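PDB 5IZ5: cytosolic phospholipase A2 delta from Homo sapiens, which hydrolyses glycerophospholipids at the sn-2 position in a calcium-dependent manner, with a preference for linoleic acid there. Local coordinates for residues R36-A41 and L94-E99; V30-A35 and P49-Q54. The protein carries 3 engineered substitutions. All coordinates share one frame; numbering follows the deposited sequence.

How the contacts relate
Both contacts lie in the N-terminal C2 domain; their centres are 11 Å apart. Contact 2 joins the two facing sheets, packing strand 30-35 against strand 49-54 in the sandwich interior, while contact 1 sets the loop after strand 21-36 against strand 91-98 of the other sheet, at the end where calcium is predicted to bind. Strands 91-98 and 49-55 are antiparallel neighbours: Ile-52 N lies 2.7 Å from Ser-95 O and Tyr-97 N lies 3.0 Å from Tyr-50 O, both probable hydrogen bonds. Ile-96 of contact 1 also touches Val-51 of contact 2. The Val-51 side chain is about 11 Å from that of Asp-98, a predicted calcium ligand.

Contact 1: R36-A41 and L94-E99; sequences RNLRWA and LSIYDE
The loop 36-41 passes over the end of strand 94-98, its CA atoms approaching from 9.1 Å at the pair Leu-38 and Ile-96 to 7.5 Å at Ala-41 and Asp-98. In the C2 beta-sandwich this loop follows strand 21-36 of one sheet, whereas 94-98 belongs to the other, so Leu-38 is packed from the loop onto the buried side of the other sheet. Leu-38 and Ile-96 meet at an oblique angle through two methyl pairs: Leu-38 CD1 lies 4.0 Å from Ile-96 CG2, and Leu-38 CD2 lies 4.0 Å from Ile-96 CD1. Both branches of the leucine are therefore engaged by the isoleucine. Pro-49 touches both residues, and Leu-138 packs on Ile-96, extending the apolar cluster to the neighbouring strands. Farther along the strand a carboxylate takes the place of the aliphatic side chain. Asp-98 is predicted to serve two calcium sites; with chi1 at -178°, its carboxylate stands trans to the main-chain nitrogen and extends to the loop. Its OD1 accepts a hydrogen bond from Asp-48 N, a tie that would limit rotation of the carboxylate and orient it beside the predicted calcium ligands Asp-48 and Asp-106. The other oxygen, Asp-98 OD2, rests 3.5 Å from the methyl CB of Ala-41.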
loop_
_atom_site.group_PDB
_atom_site.type_symbol
_atom_site.label_atom_id
_atom_site.label_comp_id
_atom_site.label_asym_id
_atom_site.label_seq_id
_atom_site.Cartn_x
_atom_site.Cartn_y
_atom_site.Cartn_z
ATOM N N ARG B 36 35.149 -3.915 24.480
ATOM C CA ARG B 36 35.950 -5.047 24.950
ATOM C C ARG B 36 35.544 -6.355 24.281
ATOM O O ARG B 36 34.375 -6.557 23.944
ATOM C CB ARG B 36 35.797 -5.207 26.464
ATOM C CG ARG B 36 36.379 -4.076 27.294
ATOM C CD ARG B 36 36.030 -4.249 28.764
ATOM N NE ARG B 36 34.588 -4.131 28.994
ATOM C CZ ARG B 36 33.938 -2.993 29.242
ATOM N NH1 ARG B 36 34.586 -1.833 29.308
ATOM N NH2 ARG B 36 32.622 -3.017 29.431
ATOM N N ASN B 37 36.527 -7.236 24.104
ATOM C CA ASN B 37 36.317 -8.601 23.619
ATOM C C ASN B 37 35.811 -8.676 22.180
ATOM O O ASN B 37 35.021 -9.553 21.848
ATOM C CB ASN B 37 35.365 -9.371 24.549
ATOM C CG ASN B 37 35.715 -9.196 26.015
ATOM O OD1 ASN B 37 36.875 -9.307 26.401
ATOM N ND2 ASN B 37 34.711 -8.922 26.840
ATOM N N LEU B 38 36.264 -7.767 21.323
ATOM C CA LEU B 38 35.867 -7.806 19.915
ATOM C C LEU B 38 36.595 -8.935 19.179
ATOM O O LEU B 38 37.689 -9.331 19.559
ATOM C CB LEU B 38 36.159 -6.474 19.227
ATOM C CG LEU B 38 35.479 -5.220 19.783
ATOM C CD1 LEU B 38 35.883 -4.015 18.949
ATOM C CD2 LEU B 38 33.961 -5.358 19.815
ATOM N N ARG B 39 35.968 -9.436 18.122
ATOM C CA ARG B 39 36.488 -10.548 17.321
ATOM C C ARG B 39 37.664 -10.138 16.428
ATOM O O ARG B 39 37.631 -9.071 15.824
ATOM C CB ARG B 39 35.358 -11.084 16.443
ATOM C CG ARG B 39 34.111 -11.500 17.231
ATOM C CD ARG B 39 34.307 -12.804 17.988
ATOM N NE ARG B 39 34.524 -13.908 17.062
ATOM C CZ ARG B 39 34.953 -15.123 17.398
ATOM N NH1 ARG B 39 35.237 -15.430 18.662
ATOM N NH2 ARG B 39 35.107 -16.044 16.456
ATOM N N TRP B 40 38.679 -11.000 16.325
ATOM C CA TRP B 40 39.874 -10.722 15.514
ATOM C C TRP B 40 39.572 -10.799 14.014
ATOM O O TRP B 40 38.618 -11.459 13.599
ATOM C CB TRP B 40 40.999 -11.712 15.856
ATOM C CG TRP B 40 41.600 -11.558 17.235
ATOM C CD1 TRP B 40 40.993 -11.043 18.347
ATOM C CD2 TRP B 40 42.911 -11.965 17.652
ATOM N NE1 TRP B 40 41.848 -11.083 19.420
ATOM C CE2 TRP B 40 43.031 -11.647 19.024
ATOM C CE3 TRP B 40 43.999 -12.559 16.999
ATOM C CZ2 TRP B 40 44.196 -11.903 19.754
ATOM C CZ3 TRP B 40 45.157 -12.813 17.727
ATOM C CH2 TRP B 40 45.245 -12.484 19.091
ATOM N N ALA B 41 40.376 -10.103 13.212
ATOM C CA ALA B 41 40.284 -10.183 11.755
ATOM C C ALA B 41 40.840 -11.516 11.285
ATOM O O ALA B 41 40.218 -12.195 10.482
ATOM C CB ALA B 41 41.048 -9.043 11.103
ATOM N N LEU B 94 24.269 2.084 17.205
ATOM C CA LEU B 94 25.700 2.091 17.468
ATOM C C LEU B 94 26.294 0.807 16.899
ATOM O O LEU B 94 25.987 -0.292 17.369
ATOM C CB LEU B 94 25.979 2.201 18.966
ATOM C CG LEU B 94 25.305 3.376 19.684
ATOM C CD1 LEU B 94 23.936 2.982 20.221
ATOM C CD2 LEU B 94 26.164 3.883 20.827
ATOM N N SER B 95 27.123 0.957 15.868
ATOM C CA SER B 95 27.730 -0.178 15.179
ATOM C C SER B 95 29.250 -0.070 15.212
ATOM O O SER B 95 29.802 1.005 14.975
ATOM C CB SER B 95 27.257 -0.225 13.726
ATOM O OG SER B 95 25.856 -0.409 13.648
ATOM N N ILE B 96 29.923 -1.179 15.515
ATOM C CA ILE B 96 31.379 -1.245 15.431
ATOM C C ILE B 96 31.745 -2.041 14.190
ATOM O O ILE B 96 31.253 -3.155 13.991
ATOM C CB ILE B 96 32.022 -1.912 16.661
ATOM C CG1 ILE B 96 31.501 -1.260 17.945
ATOM C CG2 ILE B 96 33.543 -1.809 16.577
ATOM C CD1 ILE B 96 31.986 -1.913 19.222
ATOM N N TYR B 97 32.592 -1.453 13.353
ATOM C CA TYR B 97 33.064 -2.100 12.138
ATOM C C TYR B 97 34.566 -2.359 12.236
ATOM O O TYR B 97 35.273 -1.687 12.989
ATOM C CB TYR B 97 32.760 -1.223 10.925
ATOM C CG TYR B 97 31.314 -1.242 10.489
ATOM C CD1 TYR B 97 30.859 -2.177 9.561
ATOM C CD2 TYR B 97 30.402 -0.318 10.992
ATOM C CE1 TYR B 97 29.536 -2.194 9.152
ATOM C CE2 TYR B 97 29.077 -0.327 10.590
ATOM C CZ TYR B 97 28.650 -1.264 9.670
ATOM O OH TYR B 97 27.336 -1.277 9.272
ATOM N N ASP B 98 35.036 -3.337 11.464
ATOM C CA ASP B 98 36.452 -3.694 11.400
ATOM C C ASP B 98 37.005 -3.158 10.084
ATOM O O ASP B 98 36.603 -3.618 9.013
ATOM C CB ASP B 98 36.608 -5.216 11.477
ATOM C CG ASP B 98 38.067 -5.677 11.466
ATOM O OD1 ASP B 98 38.996 -4.840 11.462
ATOM O OD2 ASP B 98 38.286 -6.903 11.472
ATOM N N GLU B 99 37.917 -2.190 10.160
ATOM C CA GLU B 99 38.419 -1.533 8.954
ATOM C C GLU B 99 39.353 -2.428 8.138
ATOM O O GLU B 99 40.298 -3.009 8.670
ATOM C CB GLU B 99 39.129 -0.224 9.294
ATOM C CG GLU B 99 39.471 0.602 8.062
ATOM C CD GLU B 99 40.010 1.972 8.415
ATOM O OE1 GLU B 99 41.224 2.088 8.677
ATOM O OE2 GLU B 99 39.217 2.936 8.432
#

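Contact 2: V30-A35 and P49-Q54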
loop_
_atom_site.group_PDB
_atom_site.type_symbol
_atom_site.label_atom_id
_atom_site.label_comp_id
_atom_site.label_asym_id
_atom_site.label_seq_id
_atom_site.Cartn_x
_atom_site.Cartn_y
_atom_site.Cartn_z
ATOM N N VAL B 30 26.510 12.083 23.135
ATOM C CA VAL B 30 26.792 10.650 23.189
ATOM C C VAL B 30 28.303 10.486 23.235
ATOM O O VAL B 30 28.991 10.803 22.260
ATOM C CB VAL B 30 26.230 9.915 21.952
ATOM C CG1 VAL B 30 26.482 8.411 22.049
ATOM C CG2 VAL B 30 24.740 10.194 21.803
ATOM N N ARG B 31 28.817 10.001 24.364
ATOM C CA ARG B 31 30.261 9.798 24.522
ATOM C C ARG B 31 30.615 8.320 24.385
ATOM O O ARG B 31 30.340 7.522 25.283
ATOM C CB ARG B 31 30.749 10.341 25.867
ATOM C CG ARG B 31 32.267 10.345 26.019
ATOM C CD ARG B 31 32.724 11.067 27.283
ATOM N NE ARG B 31 32.612 12.524 27.166
ATOM C CZ ARG B 31 33.445 13.303 26.474
ATOM N NH1 ARG B 31 34.471 12.784 25.804
ATOM N NH2 ARG B 31 33.245 14.618 26.441
ATOM N N VAL B 32 31.230 7.974 23.256
ATOM C CA VAL B 32 31.670 6.606 22.981
ATOM C C VAL B 32 33.002 6.397 23.696
ATOM O O VAL B 32 34.014 6.980 23.313
ATOM C CB VAL B 32 31.837 6.366 21.461
ATOM C CG1 VAL B 32 32.313 4.946 21.170
ATOM C CG2 VAL B 32 30.528 6.639 20.736
ATOM N N LEU B 33 32.998 5.572 24.738
ATOM C CA LEU B 33 34.183 5.394 25.576
ATOM C C LEU B 33 35.120 4.316 25.034
ATOM O O LEU B 33 36.208 4.621 24.537
ATOM C CB LEU B 33 33.772 5.061 27.016
ATOM C CG LEU B 33 32.978 6.142 27.749
ATOM C CD1 LEU B 33 32.401 5.585 29.042
ATOM C CD2 LEU B 33 33.856 7.354 28.023
ATOM N N GLU B 34 34.688 3.063 25.124
ATOM C CA GLU B 34 35.533 1.928 24.776
ATOM C C GLU B 34 34.700 0.681 24.537
ATOM O O GLU B 34 33.518 0.639 24.885
ATOM C CB GLU B 34 36.535 1.653 25.901
ATOM C CG GLU B 34 35.898 1.207 27.211
ATOM C CD GLU B 34 36.924 0.879 28.276
ATOM O OE1 GLU B 34 37.712 1.774 28.640
ATOM O OE2 GLU B 34 36.936 -0.273 28.761
ATOM N N ALA B 35 35.335 -0.329 23.949
ATOM C CA ALA B 35 34.719 -1.635 23.765
ATOM C C ALA B 35 35.688 -2.731 24.199
ATOM O O ALA B 35 36.897 -2.503 24.279
ATOM C CB ALA B 35 34.305 -1.831 22.315
ATOM N N PRO B 49 39.077 -1.369 14.740
ATOM C CA PRO B 49 37.687 -0.994 14.952
ATOM C C PRO B 49 37.405 0.510 14.987
ATOM O O PRO B 49 38.204 1.289 15.514
ATOM C CB PRO B 49 37.374 -1.620 16.311
ATOM C CG PRO B 49 38.686 -1.646 17.030
ATOM C CD PRO B 49 39.793 -1.490 16.022
ATOM N N TYR B 50 36.268 0.889 14.407
ATOM C CA TYR B 50 35.697 2.227 14.562
ATOM C C TYR B 50 34.201 2.099 14.835
ATOM O O TYR B 50 33.580 1.098 14.458
ATOM C CB TYR B 50 35.938 3.079 13.313
ATOM C CG TYR B 50 35.373 2.506 12.034
ATOM C CD1 TYR B 50 34.093 2.850 11.601
ATOM C CD2 TYR B 50 36.121 1.628 11.247
ATOM C CE1 TYR B 50 33.576 2.335 10.426
ATOM C CE2 TYR B 50 35.608 1.105 10.071
ATOM C CZ TYR B 50 34.338 1.465 9.666
ATOM O OH TYR B 50 33.816 0.957 8.506
ATOM N N VAL B 51 33.627 3.108 15.488
ATOM C CA VAL B 51 32.199 3.109 15.793
ATOM C C VAL B 51 31.451 4.077 14.883
ATOM O O VAL B 51 31.896 5.198 14.637
ATOM C CB VAL B 51 31.918 3.484 17.263
ATOM C CG1 VAL B 51 30.427 3.392 17.565
ATOM C CG2 VAL B 51 32.699 2.576 18.200
ATOM N N ILE B 52 30.306 3.624 14.388
ATOM C CA ILE B 52 29.395 4.467 13.632
ATOM C C ILE B 52 28.188 4.770 14.516
ATOM O O ILE B 52 27.689 3.877 15.205
ATOM C CB ILE B 52 28.988 3.777 12.311
ATOM C CG1 ILE B 52 30.217 3.741 11.383
ATOM C CG2 ILE B 52 27.808 4.480 11.649
ATOM C CD1 ILE B 52 29.956 3.488 9.908
ATOM N N LEU B 53 27.749 6.030 14.513
ATOM C CA LEU B 53 26.504 6.425 15.166
ATOM C C LEU B 53 25.530 6.959 14.130
ATOM O O LEU B 53 25.861 7.863 13.355
ATOM C CB LEU B 53 26.728 7.506 16.219
ATOM C CG LEU B 53 27.795 7.290 17.288
ATOM C CD1 LEU B 53 27.751 8.445 18.277
ATOM C CD2 LEU B 53 27.607 5.971 18.015
ATOM N N GLN B 54 24.330 6.390 14.124
ATOM C CA GLN B 54 23.246 6.860 13.282
ATOM C C GLN B 54 22.010 6.999 14.148
ATOM O O GLN B 54 21.770 6.185 15.029
ATOM C CB GLN B 54 22.964 5.860 12.170
ATOM C CG GLN B 54 24.116 5.636 11.214
ATOM C CD GLN B 54 23.901 4.367 10.422
ATOM O OE1 GLN B 54 23.939 3.272 10.988
ATOM N NE2 GLN B 54 23.648 4.495 9.132
#
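The hydrophobic core between the two sheets of the C2 domain is built here by Val-30 and Val-32 facing Val-51 and Leu-53. Val-32 reaches Val-51 tip to tip, Val-32 CG1 standing 3.8 Å from Val-51 CG2. Its second methyl serves the next residue: Val-32 CG2 is 4.0 Å from Leu-53 CD2 and 4.1 Å from Leu-53 CD1 as the two side chains run alongside one another, pointing opposite ways. Val-32 thus divides its branches between two partners: with chi1 at 179°, CG1, trans to N, meets Val-51, and CG2, trans to the carbonyl carbon, meets Leu-53. This is face-to-face packing in a beta-sandwich: the axes of strands 30-35 and 49-54 approach to 9.4 Å, too far for backbone pairing, and their directions differ by 137°. Farther along, Val-30 CG1 and Leu-53 CD1 meet end on at 4.0 Å, so the leucine fork bridges both valines. All four residues are buried. Val-140 and Phe-142 of strand 137-146 continue the core beside Val-30, as Phe-80 does beside Leu-53. On the side paired with strand 137-146, Leu-33 and Glu-34 both face Asp-139, a classic beta bulge. Past that irregularity the Ala-35 side chain touches Ile-96 of strand 91-98.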